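PDB 2HAZ: neural cell adhesion molecule 1 from Homo sapiens, which probably mediates adhesion between neural cells, its first fibronectin type III repeat carrying an alpha-helix critical for polysialylation of its N-glycans. Local coordinates for residues 19-24 with 69-74; 33-38 with 85-90; 38-43 with 57-62; 78-83 with 97-102. All blocks are in the same frame, centred on the assembly; numbering follows the deposited sequence.

Contact 1: residues 19-24 with 69-74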
# COMPACT_ATOMS: atom_id res chain seq x y z
N SER A 19 -17.57 1.22 1.56
CA SER A 19 -18.06 0.75 2.84
C SER A 19 -17.14 -0.24 3.52
O SER A 19 -16.82 -0.08 4.70
CB SER A 19 -19.49 0.18 2.73
OG SER A 19 -20.40 1.24 2.56
N SER A 20 -16.72 -1.26 2.79
CA SER A 20 -15.87 -2.31 3.33
C SER A 20 -14.57 -2.47 2.52
O SER A 20 -13.77 -3.37 2.78
CB SER A 20 -16.66 -3.62 3.38
OG SER A 20 -16.93 -4.09 2.06
N THR A 21 -14.39 -1.60 1.53
CA THR A 21 -13.22 -1.63 0.63
C THR A 21 -12.72 -0.22 0.34
O THR A 21 -13.41 0.77 0.60
CB THR A 21 -13.52 -2.34 -0.73
OG1 THR A 21 -14.42 -1.55 -1.51
CG2 THR A 21 -14.08 -3.76 -0.54
N ALA A 22 -11.51 -0.12 -0.22
CA ALA A 22 -10.93 1.17 -0.57
C ALA A 22 -9.90 1.00 -1.69
O ALA A 22 -9.17 -0.01 -1.73
CB ALA A 22 -10.28 1.83 0.64
N GLN A 23 -9.88 1.97 -2.59
CA GLN A 23 -8.89 2.02 -3.67
C GLN A 23 -7.74 2.95 -3.29
O GLN A 23 -7.92 4.16 -3.09
CB GLN A 23 -9.53 2.47 -5.00
CG GLN A 23 -10.93 1.91 -5.29
CD GLN A 23 -10.90 0.48 -5.74
OE1 GLN A 23 -10.64 0.18 -6.91
NE2 GLN A 23 -11.19 -0.43 -4.82
N VAL A 24 -6.54 2.38 -3.19
CA VAL A 24 -5.37 3.15 -2.76
C VAL A 24 -4.62 3.58 -4.02
O VAL A 24 -4.07 2.75 -4.73
CB VAL A 24 -4.46 2.35 -1.76
CG1 VAL A 24 -3.25 3.15 -1.34
CG2 VAL A 24 -5.25 1.89 -0.50
N THR A 69 -6.43 -2.47 -4.09
CA THR A 69 -7.71 -2.49 -3.40
C THR A 69 -7.60 -3.23 -2.10
O THR A 69 -7.31 -4.43 -2.09
CB THR A 69 -8.83 -3.17 -4.22
OG1 THR A 69 -8.92 -2.57 -5.51
CG2 THR A 69 -10.17 -3.01 -3.49
N ILE A 70 -7.87 -2.53 -1.02
CA ILE A 70 -7.91 -3.16 0.28
C ILE A 70 -9.35 -3.55 0.60
O ILE A 70 -10.32 -2.89 0.18
CB ILE A 70 -7.22 -2.30 1.38
CG1 ILE A 70 -7.90 -0.94 1.54
CG2 ILE A 70 -5.70 -2.11 1.07
CD1 ILE A 70 -7.17 0.03 2.48
N VAL A 71 -9.47 -4.66 1.33
CA VAL A 71 -10.75 -5.33 1.57
C VAL A 71 -10.98 -5.63 3.05
O VAL A 71 -10.10 -5.39 3.89
CB VAL A 71 -10.84 -6.69 0.80
CG1 VAL A 71 -10.82 -6.48 -0.71
CG2 VAL A 71 -9.72 -7.63 1.24
N GLY A 72 -12.16 -6.14 3.35
CA GLY A 72 -12.48 -6.60 4.70
C GLY A 72 -12.50 -5.51 5.76
O GLY A 72 -12.25 -5.79 6.94
N LEU A 73 -12.81 -4.29 5.33
CA LEU A 73 -12.88 -3.15 6.22
C LEU A 73 -14.27 -3.06 6.84
O LEU A 73 -15.24 -3.63 6.32
CB LEU A 73 -12.56 -1.85 5.47
CG LEU A 73 -11.26 -1.79 4.65
CD1 LEU A 73 -11.25 -0.53 3.81
CD2 LEU A 73 -10.04 -1.86 5.57
N LYS A 74 -14.33 -2.36 7.96
CA LYS A 74 -15.59 -2.10 8.65
C LYS A 74 -16.09 -0.73 8.24
O LYS A 74 -15.29 0.20 8.09
CB LYS A 74 -15.37 -2.13 10.16
CG LYS A 74 -14.67 -3.38 10.63
CD LYS A 74 -15.01 -3.74 12.08
CE LYS A 74 -14.46 -2.71 13.04
NZ LYS A 74 -13.00 -2.46 12.86
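A22 and I70 face each other as an antiparallel hydrogen-bonded pair, joining strands 22-27 and 67-70 in the three-stranded sheet of a fibronectin type III beta sandwich. A22 N bonds to I70 O at 3.0 Å, and I70 N returns the bond to A22 O at 2.9 Å. The tight side of the pairing is the buried face that carries these two residues. There I70 holds CG1 between its backbone N and carbonyl carbon (chi1 60°), 3.8 Å from A22 CB. Its CD1 goes on to meet V24 CG2 at 4.0 Å, the two side chains crossing obliquely. L73 extends this apolar patch beyond the strand end: its N bonds to S20 O at 2.9 Å, and its CD1 lies 4.1 Å from A22 CB. Small alanine and long aliphatic chains suit a face against which F100 of the other sheet packs.

The opposite face is looser and polar. Q23 and T69, a partly exposed non-hydrogen-bonded pair, run side by side and point the same way, the glutamine chain bending at chi2 (-76°) to lie beside the threonine. Beyond them V71 and G72 are exposed, and the positive phi of G72 (64°) favours a glycine in this loop. At this outer margin the methyl groups T21 CG2 and V71 CG1 just touch, 4.2 Å apart.

Contact 2: residues 33-38 with 85-90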
# COMPACT_ATOMS: atom_id res chain seq x y z
N GLY A 33 15.90 0.38 -6.43
CA GLY A 33 17.03 -0.11 -5.63
C GLY A 33 18.14 -0.70 -6.49
O GLY A 33 19.29 -0.84 -6.04
N GLY A 34 17.79 -1.08 -7.72
CA GLY A 34 18.78 -1.61 -8.65
C GLY A 34 18.27 -2.84 -9.38
O GLY A 34 18.75 -3.16 -10.47
N VAL A 35 17.30 -3.52 -8.76
CA VAL A 35 16.58 -4.65 -9.36
C VAL A 35 15.07 -4.40 -9.29
O VAL A 35 14.62 -3.70 -8.38
CB VAL A 35 16.94 -6.02 -8.69
CG1 VAL A 35 18.38 -6.43 -9.02
CG2 VAL A 35 16.71 -5.98 -7.19
N PRO A 36 14.29 -4.97 -10.25
CA PRO A 36 12.86 -4.70 -10.50
C PRO A 36 11.86 -4.99 -9.37
O PRO A 36 11.98 -6.00 -8.68
CB PRO A 36 12.53 -5.63 -11.68
CG PRO A 36 13.59 -6.71 -11.60
CD PRO A 36 14.82 -5.96 -11.20
N ILE A 37 10.85 -4.14 -9.23
CA ILE A 37 9.74 -4.39 -8.30
C ILE A 37 8.93 -5.64 -8.67
O ILE A 37 8.50 -5.79 -9.81
CB ILE A 37 8.78 -3.18 -8.19
CG1 ILE A 37 9.56 -1.87 -8.01
CG2 ILE A 37 7.74 -3.41 -7.09
CD1 ILE A 37 10.57 -1.86 -6.91
N LEU A 38 8.72 -6.51 -7.69
CA LEU A 38 8.06 -7.79 -7.90
C LEU A 38 6.61 -7.83 -7.39
O LEU A 38 5.73 -8.43 -8.01
CB LEU A 38 8.84 -8.90 -7.20
CG LEU A 38 10.32 -9.18 -7.48
CD1 LEU A 38 10.78 -10.33 -6.61
CD2 LEU A 38 10.50 -9.50 -8.94
N ALA A 85 7.19 -1.67 -1.60
CA ALA A 85 7.55 -2.46 -2.76
C ALA A 85 8.50 -3.56 -2.36
O ALA A 85 9.41 -3.36 -1.52
CB ALA A 85 8.21 -1.59 -3.83
N LEU A 86 8.29 -4.72 -2.95
CA LEU A 86 9.18 -5.86 -2.80
C LEU A 86 10.01 -6.03 -4.07
O LEU A 86 9.43 -6.10 -5.17
CB LEU A 86 8.38 -7.14 -2.56
CG LEU A 86 9.14 -8.44 -2.29
CD1 LEU A 86 9.65 -8.51 -0.86
CD2 LEU A 86 8.22 -9.60 -2.56
N ASN A 87 11.34 -6.09 -3.93
CA ASN A 87 12.16 -6.63 -5.03
C ASN A 87 12.92 -7.90 -4.62
O ASN A 87 12.66 -8.45 -3.55
CB ASN A 87 13.09 -5.57 -5.68
CG ASN A 87 14.23 -5.10 -4.79
OD1 ASN A 87 14.47 -5.61 -3.67
ND2 ASN A 87 14.95 -4.09 -5.27
N GLY A 88 13.83 -8.34 -5.48
CA GLY A 88 14.64 -9.53 -5.25
C GLY A 88 15.46 -9.52 -3.96
O GLY A 88 15.79 -10.59 -3.44
N LYS A 89 15.75 -8.33 -3.44
CA LYS A 89 16.53 -8.14 -2.21
C LYS A 89 15.65 -8.22 -0.96
O LYS A 89 16.13 -8.51 0.12
CB LYS A 89 17.29 -6.80 -2.22
CG LYS A 89 18.15 -6.50 -3.48
CD LYS A 89 19.11 -7.63 -3.81
CE LYS A 89 20.32 -7.59 -2.89
NZ LYS A 89 21.31 -8.66 -3.24
N GLY A 90 14.35 -7.97 -1.13
CA GLY A 90 13.39 -8.00 -0.01
C GLY A 90 12.48 -6.78 -0.05
O GLY A 90 12.34 -6.14 -1.10
O HOH W 1 14.00 -7.84 -8.23
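V35 and N87 meet through their first torsions: V35 CG1 is anti to the carbonyl carbon (chi1 -69°), which puts CG2 between the backbone N and that carbon, the same position that N87 gives its CG (chi1 70°). The two side chains cross at about a right angle, with V35 CG2 3.2 Å from N87 ND2. They join the B-C loop of the fibronectin type III fold to the F-G hairpin, whose tip is a type I beta turn from N87 to G90.

The asparagine works in both directions. Its ND2 donates to V35 O at 3.2 Å, approaching from above the carbonyl plane, and also bonds to D5 O, so the N-terminal segment is drawn in as well. Its OD1 accepts from K89 N at 3.0 Å, forming an Asx turn that fixes the amide. Asparagine suits the place because one short amide supplies both donor and acceptor. G33 suits its own because, at its backbone angles (phi 92°), a CB would jam against the preceding carbonyl O, and would also crowd N87 ND2.

Where the loop runs into strand 39-46, L38 N gives L86 O a short, nearly straight bond of 2.7 Å. L38 and K39 both face L86, a classic beta bulge. Next to it I37 CG2 rests on A85 CB at 3.8 Å, a small apolar contact beside the polar turn, while L38 CD1 lies 3.8 Å from both N87 C and G88 N. One water bridges the loop to the turn: it donates to P36 O and accepts from G88 N, each at 2.8 Å.

Contact 3: residues 38-43 with 57-62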
# COMPACT_ATOMS: atom_id res chain seq x y z
N LEU A 38 8.72 -6.51 -7.69
CA LEU A 38 8.06 -7.79 -7.90
C LEU A 38 6.61 -7.83 -7.39
O LEU A 38 5.73 -8.43 -8.01
CB LEU A 38 8.84 -8.90 -7.20
CG LEU A 38 10.32 -9.18 -7.48
CD1 LEU A 38 10.78 -10.33 -6.61
CD2 LEU A 38 10.50 -9.50 -8.94
N LYS A 39 6.40 -7.23 -6.23
CA LYS A 39 5.09 -7.19 -5.58
C LYS A 39 5.00 -5.92 -4.78
O LYS A 39 6.01 -5.28 -4.48
CB LYS A 39 4.93 -8.37 -4.60
CG LYS A 39 4.78 -9.73 -5.23
CD LYS A 39 4.36 -10.75 -4.18
CE LYS A 39 4.31 -12.19 -4.72
NZ LYS A 39 3.58 -12.32 -6.01
N TYR A 40 3.76 -5.55 -4.43
CA TYR A 40 3.52 -4.55 -3.40
C TYR A 40 2.89 -5.16 -2.16
O TYR A 40 2.12 -6.12 -2.24
CB TYR A 40 2.67 -3.39 -3.92
CG TYR A 40 3.41 -2.51 -4.90
CD1 TYR A 40 4.17 -1.42 -4.48
CD2 TYR A 40 3.35 -2.78 -6.27
CE1 TYR A 40 4.87 -0.62 -5.40
CE2 TYR A 40 4.04 -1.98 -7.19
CZ TYR A 40 4.78 -0.91 -6.75
OH TYR A 40 5.45 -0.14 -7.66
N LYS A 41 3.21 -4.59 -1.01
CA LYS A 41 2.53 -4.97 0.22
C LYS A 41 1.77 -3.76 0.75
O LYS A 41 2.35 -2.70 0.97
CB LYS A 41 3.54 -5.48 1.25
CG LYS A 41 2.91 -6.08 2.51
CD LYS A 41 4.02 -6.38 3.51
CE LYS A 41 3.56 -7.19 4.68
NZ LYS A 41 4.73 -7.36 5.62
N ALA A 42 0.47 -3.93 0.93
CA ALA A 42 -0.32 -2.95 1.67
C ALA A 42 -0.52 -3.43 3.10
O ALA A 42 -0.87 -4.59 3.32
CB ALA A 42 -1.69 -2.74 1.02
N GLU A 43 -0.29 -2.54 4.05
CA GLU A 43 -0.61 -2.74 5.46
C GLU A 43 -1.61 -1.67 5.90
O GLU A 43 -1.43 -0.47 5.61
CB GLU A 43 0.66 -2.64 6.30
CG GLU A 43 1.77 -3.58 5.85
CD GLU A 43 3.02 -3.45 6.70
OE1 GLU A 43 3.88 -2.60 6.37
OE2 GLU A 43 3.12 -4.20 7.70
N TYR A 57 0.21 -7.77 -3.47
CA TYR A 57 -0.33 -7.40 -4.78
C TYR A 57 0.75 -7.51 -5.84
O TYR A 57 1.89 -7.09 -5.62
CB TYR A 57 -0.88 -5.97 -4.78
CG TYR A 57 -1.94 -5.74 -3.74
CD1 TYR A 57 -3.29 -5.88 -4.07
CD2 TYR A 57 -1.59 -5.39 -2.43
CE1 TYR A 57 -4.27 -5.68 -3.11
CE2 TYR A 57 -2.57 -5.20 -1.46
CZ TYR A 57 -3.90 -5.35 -1.81
OH TYR A 57 -4.89 -5.16 -0.87
N ASP A 58 0.38 -8.07 -6.99
CA ASP A 58 1.27 -8.14 -8.15
C ASP A 58 1.67 -6.75 -8.62
O ASP A 58 0.82 -5.86 -8.73
CB ASP A 58 0.59 -8.84 -9.31
CG ASP A 58 0.08 -10.20 -8.95
OD1 ASP A 58 0.81 -10.98 -8.28
OD2 ASP A 58 -1.07 -10.51 -9.36
N ALA A 59 2.96 -6.58 -8.91
CA ALA A 59 3.49 -5.29 -9.32
C ALA A 59 2.92 -4.82 -10.67
O ALA A 59 2.64 -3.63 -10.85
CB ALA A 59 5.02 -5.32 -9.36
N LYS A 60 2.74 -5.76 -11.60
CA LYS A 60 2.31 -5.38 -12.94
C LYS A 60 0.93 -4.72 -12.97
O LYS A 60 0.79 -3.62 -13.49
CB LYS A 60 2.35 -6.54 -13.91
CG LYS A 60 2.29 -6.05 -15.35
CD LYS A 60 1.91 -7.17 -16.27
CE LYS A 60 1.92 -6.71 -17.71
NZ LYS A 60 1.74 -7.89 -18.59
N GLU A 61 -0.07 -5.37 -12.39
CA GLU A 61 -1.43 -4.81 -12.41
C GLU A 61 -1.55 -3.55 -11.56
O GLU A 61 -2.30 -2.64 -11.90
CB GLU A 61 -2.46 -5.84 -11.96
CG GLU A 61 -2.76 -6.89 -13.01
CD GLU A 61 -1.78 -8.03 -12.97
OE1 GLU A 61 -0.81 -7.98 -12.17
OE2 GLU A 61 -1.96 -9.00 -13.72
N ALA A 62 -0.81 -3.50 -10.45
CA ALA A 62 -0.89 -2.36 -9.56
C ALA A 62 -0.33 -1.11 -10.25
O ALA A 62 -0.94 -0.03 -10.21
CB ALA A 62 -0.15 -2.64 -8.25
O HOH W 2 0.53 -11.07 -5.00
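The ring of Y40 meets A59 at its edge, A59 CA lying near the ring plane 4.0 Å from Y40 CD2, while the methyl of A62 approaches the same CD2 obliquely. F26 adds an edge-to-face contact with this ring. The ring of Y57 has Y40 O at its edge and takes A42 CB obliquely, 3.6 Å from Y57 CE2; its hydroxyl bonds to T69 O, across to the other sheet of the fibronectin type III sandwich. Small alanines suit these positions because they bring the backbone close to the rings.

The backbones of Y40 and Y57 form an antiparallel hydrogen-bonded pair in the hairpin of strands 39-46 and 53-58, with Y40 N to Y57 O at 2.7 Å and Y57 N to Y40 O at 2.8 Å. Two residues on, after D58, the chain enters helix 59-65, and A59 N makes a weak bond to L38 O. An alanine in place of Y40 would probably open a gap between strand 39-46 and the helix, leaving A59 and A62 without the ring they pack on.

At the outer margin K39 NZ and D58 OD1 form a long salt bridge of 3.8 Å, bridged by a water that donates to D58 OD1 and accepts a weak bond from K39 NZ. D58 makes no capping bond, but its charge would probably interact favourably with the helix dipole; across this contact the first turn is held by apolar contacts with Y40 and by weak or long polar ties.

Contact 4: residues 78-83 with 97-102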
# COMPACT_ATOMS: atom_id res chain seq x y z
N THR A 78 -12.18 4.93 10.68
CA THR A 78 -10.95 5.58 10.19
C THR A 78 -9.77 4.61 10.23
O THR A 78 -9.50 4.00 11.28
CB THR A 78 -10.63 6.85 11.00
OG1 THR A 78 -11.82 7.64 11.13
CG2 THR A 78 -9.51 7.68 10.33
N TYR A 79 -9.06 4.50 9.10
CA TYR A 79 -7.89 3.61 8.96
C TYR A 79 -6.63 4.39 8.57
O TYR A 79 -6.72 5.44 7.93
CB TYR A 79 -8.11 2.51 7.89
CG TYR A 79 -9.14 1.46 8.24
CD1 TYR A 79 -8.74 0.24 8.77
CD2 TYR A 79 -10.50 1.71 8.07
CE1 TYR A 79 -9.68 -0.72 9.13
CE2 TYR A 79 -11.44 0.76 8.41
CZ TYR A 79 -11.02 -0.45 8.94
OH TYR A 79 -11.94 -1.40 9.27
N ALA A 80 -5.47 3.84 8.92
CA ALA A 80 -4.17 4.22 8.33
C ALA A 80 -3.75 3.12 7.38
O ALA A 80 -3.91 1.94 7.71
CB ALA A 80 -3.09 4.39 9.43
N VAL A 81 -3.24 3.52 6.20
CA VAL A 81 -2.66 2.59 5.23
C VAL A 81 -1.27 3.07 4.78
O VAL A 81 -1.00 4.27 4.72
CB VAL A 81 -3.61 2.34 4.02
CG1 VAL A 81 -3.84 3.60 3.20
CG2 VAL A 81 -3.12 1.20 3.13
N ARG A 82 -0.40 2.10 4.53
CA ARG A 82 0.92 2.35 3.97
C ARG A 82 1.26 1.22 2.98
O ARG A 82 0.63 0.15 3.02
CB ARG A 82 1.95 2.45 5.10
CG ARG A 82 2.13 1.17 5.91
CD ARG A 82 2.69 1.45 7.30
NE ARG A 82 3.34 0.25 7.81
CZ ARG A 82 4.03 0.16 8.95
NH1 ARG A 82 4.21 1.20 9.74
NH2 ARG A 82 4.56 -1.01 9.28
N LEU A 83 2.21 1.50 2.09
CA LEU A 83 2.63 0.61 1.01
C LEU A 83 4.13 0.47 0.99
O LEU A 83 4.85 1.44 1.21
CB LEU A 83 2.26 1.19 -0.35
CG LEU A 83 0.85 1.13 -0.91
CD1 LEU A 83 0.94 1.69 -2.31
CD2 LEU A 83 0.31 -0.30 -0.96
N ALA A 97 2.28 7.00 6.05
CA ALA A 97 0.89 6.52 6.20
C ALA A 97 -0.14 7.54 5.70
O ALA A 97 0.05 8.75 5.85
CB ALA A 97 0.61 6.13 7.63
N SER A 98 -1.21 7.04 5.07
CA SER A 98 -2.32 7.89 4.65
C SER A 98 -3.57 7.46 5.40
O SER A 98 -3.86 6.27 5.50
CB SER A 98 -2.57 7.74 3.15
OG SER A 98 -3.66 8.56 2.73
N GLU A 99 -4.31 8.43 5.93
CA GLU A 99 -5.46 8.11 6.75
C GLU A 99 -6.74 8.36 5.93
O GLU A 99 -6.84 9.36 5.23
CB GLU A 99 -5.42 8.94 8.05
CG GLU A 99 -4.43 8.44 9.14
CD GLU A 99 -2.96 8.94 8.99
OE1 GLU A 99 -2.69 10.16 9.10
OE2 GLU A 99 -2.05 8.09 8.79
N PHE A 100 -7.68 7.42 6.00
CA PHE A 100 -8.99 7.59 5.36
C PHE A 100 -10.10 7.04 6.27
O PHE A 100 -9.82 6.40 7.30
CB PHE A 100 -9.03 6.88 4.01
CG PHE A 100 -8.87 5.38 4.11
CD1 PHE A 100 -9.99 4.54 4.18
CD2 PHE A 100 -7.60 4.80 4.14
CE1 PHE A 100 -9.84 3.15 4.29
CE2 PHE A 100 -7.44 3.43 4.24
CZ PHE A 100 -8.55 2.60 4.33
N LYS A 101 -11.36 7.28 5.88
CA LYS A 101 -12.52 6.76 6.61
C LYS A 101 -13.49 6.06 5.67
O LYS A 101 -13.86 6.59 4.61
CB LYS A 101 -13.24 7.90 7.37
CG LYS A 101 -14.18 7.40 8.48
CD LYS A 101 -14.81 8.59 9.22
CE LYS A 101 -15.45 8.10 10.51
NZ LYS A 101 -16.41 9.08 11.09
N THR A 102 -13.91 4.85 6.04
CA THR A 102 -14.88 4.12 5.25
C THR A 102 -16.23 4.81 5.41
O THR A 102 -16.55 5.32 6.49
CB THR A 102 -14.97 2.61 5.64
OG1 THR A 102 -15.02 2.48 7.07
CG2 THR A 102 -13.76 1.83 5.12
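Y79 N donates to F100 O at 2.7 Å, the shortest polar bond between strands 78-87 and 90-101 here, and the same oxygen receives a CA-H contact from T78. F100 N returns a bond to Y79 O at 2.9 Å. V81 and S98 form a second such pair, with S98 N to V81 O at 2.8 Å, so the F-G hairpin of this fibronectin type III domain is antiparallel and regular here.

On the interior face the F100 ring carries the contact. Its CG, between the backbone N and the carbonyl carbon (chi1 64°), is swung toward strand 78-87, and there Y79 CB lies over one face of the ring, 4.0 Å from the F100 centroid, in a CH-pi contact. The two aromatic planes are nearly parallel, 18° apart, but slid so far that they barely overlap. V81 comes to the ring edge, with V81 CG1 3.8 Å from F100 CE2. A22 and I70 of the other sheet, and L73 of the loop after strand 67-70, also pack on F100, so a large flat residue suits this spot in the core. An alanine here would probably open a gap between the sheets and leave Y79 CB and V81 CG1 without the ring they rest on.

The outer face is more polar: T78 OG1 lies 3.6 Å from K101 CG, and R82 NE makes a salt bridge with E43 OE1 of strand 39-46. At the end of the inner face, Y79 OH bonds to K74 N, the tyrosine corner familiar in this fold, and T102 OG1 bonds to K74 O. A tyrosine is thus suited twice, its CB buried against phenylalanine and its hydroxyl satisfying a backbone N-H, which pins the loop before strand 78-87.

In the fold
From the N terminus, the chain first enters contact 1 at 19-24, whose loop closes only at 69-74. Within that span contact 2 opens at 33-38, and contact 3, sharing L38 with it, opens at 38-43. Contact 3 closes first, at 57-62, so it lies wholly inside both others. Contact 2 ends at 85-90, beyond the close of contact 1, so these two cross. Contact 4 follows contact 1 in series, yet crosses contact 2, because 78-83 precedes 85-90. Contact 1 belongs to the three-stranded sheet; contacts 3 and 4 join neighbouring strands of the four-stranded one, and contact 2 attaches a loop to it. Contacts 1 and 4 meet across the sandwich, while contact 2 stands at the far end.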